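Local coordinates for protein Tubulin/ftsz, gtpase (Methanosaeta thermophila, PDB 3ZID) that binds GTP as a tubulin/FtsZ-type GTPase of the archaeal CetZ family and is probably involved in the control of cell shape, at residues 241-250 against 283-293; 41-49 against 93-103. All blocks are in the same frame, centred on the assembly; numbering follows the deposited sequence.

Interaction 1 (241-250 against 283-293)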
loop_
_atom_site.group_PDB
_atom_site.type_symbol
_atom_site.label_atom_id
_atom_site.label_comp_id
_atom_site.label_asym_id
_atom_site.label_seq_id
_atom_site.Cartn_x
_atom_site.Cartn_y
_atom_site.Cartn_z
ATOM N N LYS A 241 -7.787 13.228 -25.433
ATOM C CA LYS A 241 -8.818 13.500 -26.437
ATOM C C LYS A 241 -8.435 12.985 -27.824
ATOM O O LYS A 241 -9.293 12.544 -28.589
ATOM C CB LYS A 241 -9.168 14.990 -26.454
ATOM C CG LYS A 241 -10.414 15.305 -27.255
ATOM C CD LYS A 241 -10.740 16.792 -27.264
ATOM C CE LYS A 241 -11.461 17.177 -25.971
ATOM N NZ LYS A 241 -11.885 18.602 -25.937
ATOM N N LYS A 242 -7.158 13.120 -28.166
ATOM C CA LYS A 242 -6.630 12.642 -29.438
ATOM C C LYS A 242 -6.948 11.170 -29.609
ATOM O O LYS A 242 -7.582 10.782 -30.576
ATOM C CB LYS A 242 -5.101 12.729 -29.466
ATOM C CG LYS A 242 -4.451 14.053 -29.151
ATOM C CD LYS A 242 -2.991 13.780 -28.776
ATOM C CE LYS A 242 -2.191 15.046 -28.537
ATOM N NZ LYS A 242 -0.818 14.726 -28.033
ATOM N N SER A 243 -6.456 10.350 -28.681
ATOM C CA SER A 243 -6.630 8.902 -28.739
ATOM C C SER A 243 -7.402 8.369 -27.545
ATOM O O SER A 243 -6.809 8.014 -26.523
ATOM C CB SER A 243 -5.278 8.208 -28.837
ATOM O OG SER A 243 -4.503 8.481 -27.690
ATOM N N PRO A 244 -8.728 8.294 -27.679
ATOM C CA PRO A 244 -9.673 7.841 -26.653
ATOM C C PRO A 244 -9.917 6.326 -26.697
ATOM O O PRO A 244 -10.824 5.833 -26.027
ATOM C CB PRO A 244 -10.948 8.586 -27.020
ATOM C CG PRO A 244 -10.886 8.644 -28.520
ATOM C CD PRO A 244 -9.429 8.805 -28.875
ATOM N N SER A 245 -9.099 5.606 -27.462
ATOM C CA SER A 245 -9.258 4.165 -27.643
ATOM C C SER A 245 -9.341 3.416 -26.309
ATOM O O SER A 245 -8.387 3.422 -25.512
ATOM C CB SER A 245 -8.057 3.644 -28.445
ATOM O OG SER A 245 -7.965 2.233 -28.420
ATOM N N ILE A 246 -10.465 2.731 -26.098
ATOM C CA ILE A 246 -10.692 1.989 -24.858
ATOM C C ILE A 246 -9.748 0.793 -24.783
ATOM O O ILE A 246 -9.237 0.462 -23.724
ATOM C CB ILE A 246 -12.142 1.504 -24.732
ATOM C CG1 ILE A 246 -13.099 2.692 -24.746
ATOM C CG2 ILE A 246 -12.347 0.744 -23.424
ATOM C CD1 ILE A 246 -13.042 3.510 -23.494
ATOM N N ARG A 247 -9.526 0.152 -25.919
ATOM C CA ARG A 247 -8.592 -0.951 -26.004
ATOM C C ARG A 247 -7.223 -0.538 -25.497
ATOM O O ARG A 247 -6.617 -1.230 -24.680
ATOM C CB ARG A 247 -8.487 -1.416 -27.451
ATOM C CG ARG A 247 -7.329 -2.350 -27.733
ATOM C CD ARG A 247 -7.328 -2.737 -29.202
ATOM N NE ARG A 247 -6.486 -3.892 -29.488
ATOM C CZ ARG A 247 -6.575 -4.612 -30.602
ATOM N NH1 ARG A 247 -7.478 -4.296 -31.520
ATOM N NH2 ARG A 247 -5.768 -5.651 -30.797
ATOM N N ALA A 248 -6.740 0.600 -25.982
ATOM C CA ALA A 248 -5.436 1.079 -25.574
ATOM C C ALA A 248 -5.481 1.507 -24.120
ATOM O O ALA A 248 -4.552 1.252 -23.359
ATOM C CB ALA A 248 -4.965 2.217 -26.452
ATOM N N ALA A 249 -6.569 2.165 -23.742
ATOM C CA ALA A 249 -6.737 2.578 -22.366
ATOM C C ALA A 249 -6.726 1.345 -21.450
ATOM O O ALA A 249 -6.055 1.372 -20.441
ATOM C CB ALA A 249 -7.989 3.414 -22.183
ATOM N N ILE A 250 -7.446 0.271 -21.796
ATOM C CA ILE A 250 -7.460 -0.951 -20.982
ATOM C C ILE A 250 -6.089 -1.585 -20.877
ATOM O O ILE A 250 -5.632 -1.855 -19.769
ATOM C CB ILE A 250 -8.463 -2.003 -21.461
ATOM C CG1 ILE A 250 -9.879 -1.527 -21.158
ATOM C CG2 ILE A 250 -8.205 -3.337 -20.743
ATOM C CD1 ILE A 250 -10.964 -2.406 -21.751
ATOM N N TYR A 283 -17.923 7.902 -25.548
ATOM C CA TYR A 283 -16.720 7.094 -25.672
ATOM C C TYR A 283 -16.922 5.626 -25.342
ATOM O O TYR A 283 -16.013 4.828 -25.558
ATOM C CB TYR A 283 -15.645 7.635 -24.755
ATOM C CG TYR A 283 -15.169 9.009 -25.124
ATOM C CD1 TYR A 283 -14.715 9.284 -26.411
ATOM C CD2 TYR A 283 -15.126 10.022 -24.175
ATOM C CE1 TYR A 283 -14.244 10.535 -26.753
ATOM C CE2 TYR A 283 -14.659 11.277 -24.507
ATOM C CZ TYR A 283 -14.220 11.527 -25.802
ATOM O OH TYR A 283 -13.749 12.774 -26.133
ATOM N N LEU A 284 -18.082 5.275 -24.791
ATOM C CA LEU A 284 -18.287 3.938 -24.210
ATOM C C LEU A 284 -19.087 3.003 -25.094
ATOM O O LEU A 284 -20.313 3.084 -25.184
ATOM C CB LEU A 284 -18.935 4.034 -22.827
ATOM C CG LEU A 284 -18.225 4.907 -21.789
ATOM C CD1 LEU A 284 -19.056 5.044 -20.525
ATOM C CD2 LEU A 284 -16.819 4.419 -21.456
ATOM N N ASN A 285 -18.379 2.113 -25.766
ATOM C CA ASN A 285 -18.983 1.106 -26.612
ATOM C C ASN A 285 -18.941 -0.208 -25.847
ATOM O O ASN A 285 -17.877 -0.819 -25.716
ATOM C CB ASN A 285 -18.175 1.017 -27.911
ATOM C CG ASN A 285 -18.760 0.043 -28.920
ATOM O OD1 ASN A 285 -19.362 -0.978 -28.569
ATOM N ND2 ASN A 285 -18.560 0.349 -30.195
ATOM N N VAL A 286 -20.085 -0.611 -25.302
ATOM C CA VAL A 286 -20.153 -1.804 -24.469
ATOM C C VAL A 286 -19.654 -3.064 -25.161
ATOM O O VAL A 286 -18.966 -3.884 -24.563
ATOM C CB VAL A 286 -21.579 -2.028 -23.919
ATOM C CG1 VAL A 286 -21.585 -3.184 -22.928
ATOM C CG2 VAL A 286 -22.064 -0.775 -23.265
ATOM N N ASP A 287 -20.005 -3.207 -26.425
ATOM C CA ASP A 287 -19.581 -4.343 -27.220
ATOM C C ASP A 287 -18.077 -4.389 -27.367
ATOM O O ASP A 287 -17.456 -5.439 -27.182
ATOM C CB ASP A 287 -20.217 -4.267 -28.607
ATOM C CG ASP A 287 -19.902 -5.478 -29.456
ATOM O OD1 ASP A 287 -19.670 -6.566 -28.890
ATOM O OD2 ASP A 287 -19.864 -5.339 -30.694
ATOM N N GLU A 288 -17.486 -3.245 -27.682
ATOM C CA GLU A 288 -16.028 -3.146 -27.791
ATOM C C GLU A 288 -15.355 -3.438 -26.447
ATOM O O GLU A 288 -14.361 -4.147 -26.389
ATOM C CB GLU A 288 -15.606 -1.760 -28.304
ATOM C CG GLU A 288 -14.139 -1.452 -28.115
ATOM C CD GLU A 288 -13.775 -0.017 -28.474
ATOM O OE1 GLU A 288 -14.690 0.837 -28.498
ATOM O OE2 GLU A 288 -12.569 0.261 -28.693
ATOM N N ILE A 289 -15.892 -2.880 -25.366
ATOM C CA ILE A 289 -15.289 -3.076 -24.044
ATOM C C ILE A 289 -15.332 -4.557 -23.681
ATOM O O ILE A 289 -14.356 -5.119 -23.188
ATOM C CB ILE A 289 -16.002 -2.246 -22.983
ATOM C CG1 ILE A 289 -15.756 -0.757 -23.251
ATOM C CG2 ILE A 289 -15.529 -2.649 -21.576
ATOM C CD1 ILE A 289 -16.809 0.175 -22.664
ATOM N N THR A 290 -16.476 -5.178 -23.943
ATOM C CA THR A 290 -16.681 -6.587 -23.669
ATOM C C THR A 290 -15.672 -7.459 -24.410
ATOM O O THR A 290 -15.059 -8.355 -23.811
ATOM C CB THR A 290 -18.123 -6.989 -23.983
ATOM O OG1 THR A 290 -18.989 -6.245 -23.111
ATOM C CG2 THR A 290 -18.337 -8.474 -23.734
ATOM N N LYS A 291 -15.467 -7.151 -25.688
ATOM C CA LYS A 291 -14.509 -7.866 -26.522
ATOM C C LYS A 291 -13.095 -7.728 -25.974
ATOM O O LYS A 291 -12.352 -8.713 -25.894
ATOM C CB LYS A 291 -14.567 -7.358 -27.965
ATOM C CG LYS A 291 -15.760 -7.842 -28.742
ATOM C CD LYS A 291 -15.965 -7.016 -30.003
ATOM C CE LYS A 291 -17.191 -7.479 -30.771
ATOM N NZ LYS A 291 -17.622 -6.476 -31.781
ATOM N N GLU A 292 -12.738 -6.520 -25.539
ATOM C CA GLU A 292 -11.431 -6.321 -24.917
ATOM C C GLU A 292 -11.269 -7.087 -23.620
ATOM O O GLU A 292 -10.212 -7.659 -23.372
ATOM C CB GLU A 292 -11.143 -4.840 -24.705
ATOM C CG GLU A 292 -11.036 -4.074 -26.013
ATOM C CD GLU A 292 -9.949 -4.636 -26.923
ATOM O OE1 GLU A 292 -8.909 -5.101 -26.398
ATOM O OE2 GLU A 292 -10.135 -4.617 -28.164
ATOM N N ILE A 293 -12.320 -7.137 -22.812
ATOM C CA ILE A 293 -12.251 -7.860 -21.548
ATOM C C ILE A 293 -12.066 -9.351 -21.839
ATOM O O ILE A 293 -11.211 -10.019 -21.232
ATOM C CB ILE A 293 -13.513 -7.641 -20.669
ATOM C CG1 ILE A 293 -13.654 -6.171 -20.247
ATOM C CG2 ILE A 293 -13.482 -8.555 -19.456
ATOM C CD1 ILE A 293 -12.380 -5.529 -19.749
HETATM O O HOH W 1 -13.880 5.324 -27.165
HETATM O O HOH W 2 -12.609 2.784 -28.400
#

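Interaction 2 (41-49 against 93-103)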
loop_
_atom_site.group_PDB
_atom_site.type_symbol
_atom_site.label_atom_id
_atom_site.label_comp_id
_atom_site.label_asym_id
_atom_site.label_seq_id
_atom_site.Cartn_x
_atom_site.Cartn_y
_atom_site.Cartn_z
ATOM N N SER A 41 -21.906 8.789 -0.562
ATOM C CA SER A 41 -21.143 7.930 0.337
ATOM C C SER A 41 -20.345 8.751 1.347
ATOM O O SER A 41 -19.808 9.808 1.030
ATOM C CB SER A 41 -20.197 7.012 -0.443
ATOM O OG SER A 41 -19.151 7.736 -1.064
ATOM N N ARG A 42 -20.260 8.248 2.567
ATOM C CA ARG A 42 -19.596 8.961 3.639
ATOM C C ARG A 42 -18.152 8.463 3.720
ATOM O O ARG A 42 -17.927 7.275 3.938
ATOM C CB ARG A 42 -20.356 8.695 4.935
ATOM C CG ARG A 42 -19.954 9.535 6.121
ATOM C CD ARG A 42 -20.908 9.257 7.257
ATOM N NE ARG A 42 -20.770 7.900 7.785
ATOM C CZ ARG A 42 -20.009 7.585 8.832
ATOM N NH1 ARG A 42 -19.350 8.541 9.471
ATOM N NH2 ARG A 42 -19.931 6.328 9.263
ATOM N N VAL A 43 -17.182 9.358 3.517
ATOM C CA VAL A 43 -15.761 9.001 3.632
ATOM C C VAL A 43 -15.075 9.678 4.813
ATOM O O VAL A 43 -14.845 10.885 4.790
ATOM C CB VAL A 43 -14.954 9.359 2.353
ATOM C CG1 VAL A 43 -13.528 8.850 2.464
ATOM C CG2 VAL A 43 -15.612 8.775 1.110
ATOM N N GLU A 44 -14.714 8.895 5.825
ATOM C CA GLU A 44 -14.002 9.419 6.984
ATOM C C GLU A 44 -12.512 9.130 6.882
ATOM O O GLU A 44 -12.094 8.078 6.406
ATOM C CB GLU A 44 -14.559 8.810 8.273
ATOM C CG GLU A 44 -16.040 9.086 8.489
ATOM C CD GLU A 44 -16.309 10.432 9.130
ATOM O OE1 GLU A 44 -15.354 11.195 9.358
ATOM O OE2 GLU A 44 -17.487 10.740 9.385
ATOM N N THR A 45 -11.709 10.088 7.316
ATOM C CA THR A 45 -10.280 9.946 7.244
ATOM C C THR A 45 -9.685 10.251 8.597
ATOM O O THR A 45 -10.037 11.250 9.220
ATOM C CB THR A 45 -9.679 10.896 6.197
ATOM O OG1 THR A 45 -9.928 12.253 6.577
ATOM C CG2 THR A 45 -10.295 10.637 4.831
ATOM N N ILE A 46 -8.794 9.379 9.059
ATOM C CA ILE A 46 -8.033 9.652 10.269
ATOM C C ILE A 46 -6.571 9.398 10.000
ATOM O O ILE A 46 -6.206 8.322 9.551
ATOM C CB ILE A 46 -8.461 8.783 11.450
ATOM C CG1 ILE A 46 -9.967 8.886 11.662
ATOM C CG2 ILE A 46 -7.736 9.231 12.735
ATOM C CD1 ILE A 46 -10.463 7.914 12.697
ATOM N N ALA A 47 -5.751 10.418 10.227
ATOM C CA ALA A 47 -4.314 10.273 10.163
ATOM C C ALA A 47 -3.812 9.926 11.563
ATOM O O ALA A 47 -3.996 10.689 12.503
ATOM C CB ALA A 47 -3.691 11.550 9.687
ATOM N N ILE A 48 -3.167 8.777 11.700
ATOM C CA ILE A 48 -2.693 8.333 13.004
ATOM C C ILE A 48 -1.160 8.313 13.001
ATOM O O ILE A 48 -0.535 7.817 12.056
ATOM C CB ILE A 48 -3.287 6.944 13.339
ATOM C CG1 ILE A 48 -4.811 6.982 13.151
ATOM C CG2 ILE A 48 -2.911 6.519 14.767
ATOM C CD1 ILE A 48 -5.524 5.652 13.258
ATOM N N ASN A 49 -0.561 8.867 14.057
ATOM C CA ASN A 49 0.894 8.912 14.191
ATOM C C ASN A 49 1.358 9.081 15.637
ATOM O O ASN A 49 0.658 9.657 16.464
ATOM C CB ASN A 49 1.470 10.049 13.343
ATOM C CG ASN A 49 2.842 9.728 12.785
ATOM O OD1 ASN A 49 3.667 9.077 13.442
ATOM N ND2 ASN A 49 3.090 10.159 11.550
ATOM N N ILE A 93 -7.116 4.589 20.344
ATOM C CA ILE A 93 -7.168 4.555 18.894
ATOM C C ILE A 93 -8.510 4.009 18.392
ATOM O O ILE A 93 -9.214 4.665 17.615
ATOM C CB ILE A 93 -5.994 3.742 18.346
ATOM C CG1 ILE A 93 -4.717 4.557 18.514
ATOM C CG2 ILE A 93 -6.221 3.375 16.889
ATOM C CD1 ILE A 93 -3.476 3.722 18.730
ATOM N N LEU A 94 -8.884 2.827 18.866
ATOM C CA LEU A 94 -10.166 2.231 18.490
ATOM C C LEU A 94 -11.388 3.084 18.849
ATOM O O LEU A 94 -12.385 3.101 18.114
ATOM C CB LEU A 94 -10.298 0.838 19.103
ATOM C CG LEU A 94 -9.333 -0.200 18.544
ATOM C CD1 LEU A 94 -9.348 -1.446 19.414
ATOM C CD2 LEU A 94 -9.766 -0.542 17.147
ATOM N N GLU A 95 -11.304 3.788 19.970
ATOM C CA GLU A 95 -12.372 4.687 20.391
ATOM C C GLU A 95 -12.605 5.771 19.344
ATOM O O GLU A 95 -13.743 6.065 18.971
ATOM C CB GLU A 95 -12.041 5.306 21.748
ATOM C CG GLU A 95 -12.929 6.468 22.130
ATOM C CD GLU A 95 -12.663 6.965 23.541
ATOM O OE1 GLU A 95 -11.792 6.375 24.224
ATOM O OE2 GLU A 95 -13.333 7.931 23.970
ATOM N N GLU A 96 -11.513 6.348 18.857
ATOM C CA GLU A 96 -11.588 7.401 17.859
ATOM C C GLU A 96 -12.283 6.924 16.592
ATOM O O GLU A 96 -13.041 7.670 15.965
ATOM C CB GLU A 96 -10.188 7.923 17.528
ATOM C CG GLU A 96 -10.175 9.024 16.474
ATOM C CD GLU A 96 -11.098 10.185 16.790
ATOM O OE1 GLU A 96 -11.248 10.527 17.986
ATOM O OE2 GLU A 96 -11.694 10.736 15.834
ATOM N N ILE A 97 -12.027 5.676 16.224
ATOM C CA ILE A 97 -12.670 5.081 15.058
ATOM C C ILE A 97 -14.156 4.843 15.299
ATOM O O ILE A 97 -14.995 5.229 14.483
ATOM C CB ILE A 97 -11.979 3.762 14.682
ATOM C CG1 ILE A 97 -10.562 4.059 14.190
ATOM C CG2 ILE A 97 -12.801 2.997 13.661
ATOM C CD1 ILE A 97 -9.654 2.869 14.178
ATOM N N GLU A 98 -14.481 4.230 16.435
ATOM C CA GLU A 98 -15.872 3.909 16.757
ATOM C C GLU A 98 -16.772 5.140 16.888
ATOM O O GLU A 98 -17.970 5.061 16.633
ATOM C CB GLU A 98 -15.953 3.018 17.996
ATOM C CG GLU A 98 -15.501 1.593 17.713
ATOM C CD GLU A 98 -15.144 0.814 18.964
ATOM O OE1 GLU A 98 -15.150 1.406 20.066
ATOM O OE2 GLU A 98 -14.863 -0.398 18.843
ATOM N N LYS A 99 -16.188 6.278 17.249
ATOM C CA LYS A 99 -16.939 7.530 17.331
ATOM C C LYS A 99 -17.559 7.933 15.997
ATOM O O LYS A 99 -18.507 8.714 15.967
ATOM C CB LYS A 99 -16.024 8.676 17.773
ATOM C CG LYS A 99 -15.524 8.597 19.201
ATOM C CD LYS A 99 -14.723 9.841 19.556
ATOM C CE LYS A 99 -14.276 9.818 21.012
ATOM N NZ LYS A 99 -13.544 11.060 21.385
ATOM N N ARG A 100 -17.027 7.396 14.899
ATOM C CA ARG A 100 -17.455 7.812 13.575
ATOM C C ARG A 100 -18.450 6.861 12.930
ATOM O O ARG A 100 -18.774 7.007 11.754
ATOM C CB ARG A 100 -16.247 8.036 12.676
ATOM C CG ARG A 100 -15.225 8.913 13.339
ATOM C CD ARG A 100 -14.259 9.534 12.366
ATOM N NE ARG A 100 -13.351 10.426 13.078
ATOM C CZ ARG A 100 -12.677 11.418 12.511
ATOM N NH1 ARG A 100 -12.811 11.656 11.207
ATOM N NH2 ARG A 100 -11.875 12.171 13.252
ATOM N N GLY A 101 -18.941 5.890 13.695
ATOM C CA GLY A 101 -20.040 5.071 13.215
ATOM C C GLY A 101 -19.649 3.761 12.565
ATOM O O GLY A 101 -18.586 3.200 12.844
ATOM N N ASP A 102 -20.536 3.257 11.715
ATOM C CA ASP A 102 -20.296 1.998 11.026
ATOM C C ASP A 102 -19.653 2.250 9.686
ATOM O O ASP A 102 -19.818 3.314 9.104
ATOM C CB ASP A 102 -21.591 1.205 10.821
ATOM C CG ASP A 102 -21.958 0.356 12.016
ATOM O OD1 ASP A 102 -21.056 -0.000 12.802
ATOM O OD2 ASP A 102 -23.153 0.034 12.163
ATOM N N PHE A 103 -18.897 1.265 9.216
ATOM C CA PHE A 103 -18.236 1.337 7.923
ATOM C C PHE A 103 -18.388 0.040 7.181
ATOM O O PHE A 103 -18.339 -1.031 7.779
ATOM C CB PHE A 103 -16.761 1.655 8.100
ATOM C CG PHE A 103 -16.532 2.940 8.797
ATOM C CD1 PHE A 103 -16.749 4.142 8.132
ATOM C CD2 PHE A 103 -16.173 2.958 10.129
ATOM C CE1 PHE A 103 -16.568 5.342 8.777
ATOM C CE2 PHE A 103 -15.985 4.144 10.777
ATOM C CZ PHE A 103 -16.186 5.348 10.101
#

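Interaction 1 (241-250 against 283-293)
I246 and I289 meet where helices 246-250 and 286-293 start side by side, their axes 9.9 Å apart at closest approach and running the same general way at a crossing angle of -37°. Both helices lie against the four-stranded mixed sheet of the C-terminal domain found in the tubulin/FtsZ superfamily, and I246, I250 and I289 all rest on I277 of strand 270-279. Each helix opens with a side-chain N-cap: S245 OG accepts from A248 N, and N285 OD1 accepts from E288 N, which sits above the amide plane.

The apolar part of the contact is made mainly by isoleucines. I246 sends CG2 to CG1 of I289 at 3.7 Å, while its other branch turns CG1 to the carbonyl oxygen of Y283. One turn on, CD1 of I250 reaches CD1 of I293, the two chains crossing at about a right angle, and also touches CB of E292. Before the helices begin, CB of P244 touches CE1 of Y283 at 3.8 Å.

Two waters bridge the segments. One donates to Y283 O at 2.7 Å and more weakly to P244 O; the other accepts from I246 N and donates to OE2 of E288, linking that carboxylate to the first turn of the facing helix.

On the solvent side, next to the exposed R247, E292 folds back at chi2 (-58°), which lays its carboxylate against the extended aliphatic chain of R247, with OE1 3.4 Å from R247 CG. The salt bridge between these residues is long: E292 OE2 stands 3.9 Å from R247 NE, well out of the guanidinium plane, and no N-H is aimed at it.

Interaction 2 (41-49 against 93-103)
Within the Rossmann-like GTPase domain of the tubulin/FtsZ family, strand 42-49 of the parallel sheet is covered by the last turns of helix 79-98, which runs nearly antiparallel to it, and by the loop leading on toward strand 105-111. R42, E44, I46 and I48 face this cover. At the inner end CD1 of I48 approaches CG2 of I93, and I46 places CD1 4.1 Å from CG1 of I97.

R100 stretches over I46, whose CG1 lies 3.8 Å from R100 CZ, over the centre of one guanidinium face. In that group's plane, NE and NH2 both grip OE2 of E96, side-on. NH1 reaches OE1 of E44 at 3.2 Å, on the anti side but 33° out of the carboxylate plane, and forms a further salt bridge with D65.

R42 bends at chi3 (68°), bringing its guanidinium end-on to the loop: NH1 and NH2 each donate to R100 O, both at 2.8 Å and in the carbonyl plane. NH1 also pairs with E44 OE2 at 2.9 Å, while CG of E44 lies at the edge of the F103 ring.

E44 thus joins two arginines through its two oxygens, and the alternating charges probably offset one another; the carboxylates of E44 and E96 restrain the R100 guanidinium, while the paired N-H groups of R42 hold the R100 carbonyl to the strand.

Overall arrangement
The two contacts lie in different domains, with centres about 38 Å apart and nearest atoms about 20 Å apart, and share no secondary-structure element. Interaction 1 pairs two helices on the C-terminal mixed sheet; interaction 2 lays a helix end and its following loop on a strand of the nucleotide-binding sheet. Both combine buried isoleucines with a charged, more exposed margin, but the polar parts differ: waters and one long ion pair bridge 241-250 and 283-293, whereas direct hydrogen bonds and a salt-bridge network tie 41-49 to 93-103. Interaction 1 is remote from the nucleotide, while the side chain of I48 in interaction 2 lies about 10 Å from the bound GDP.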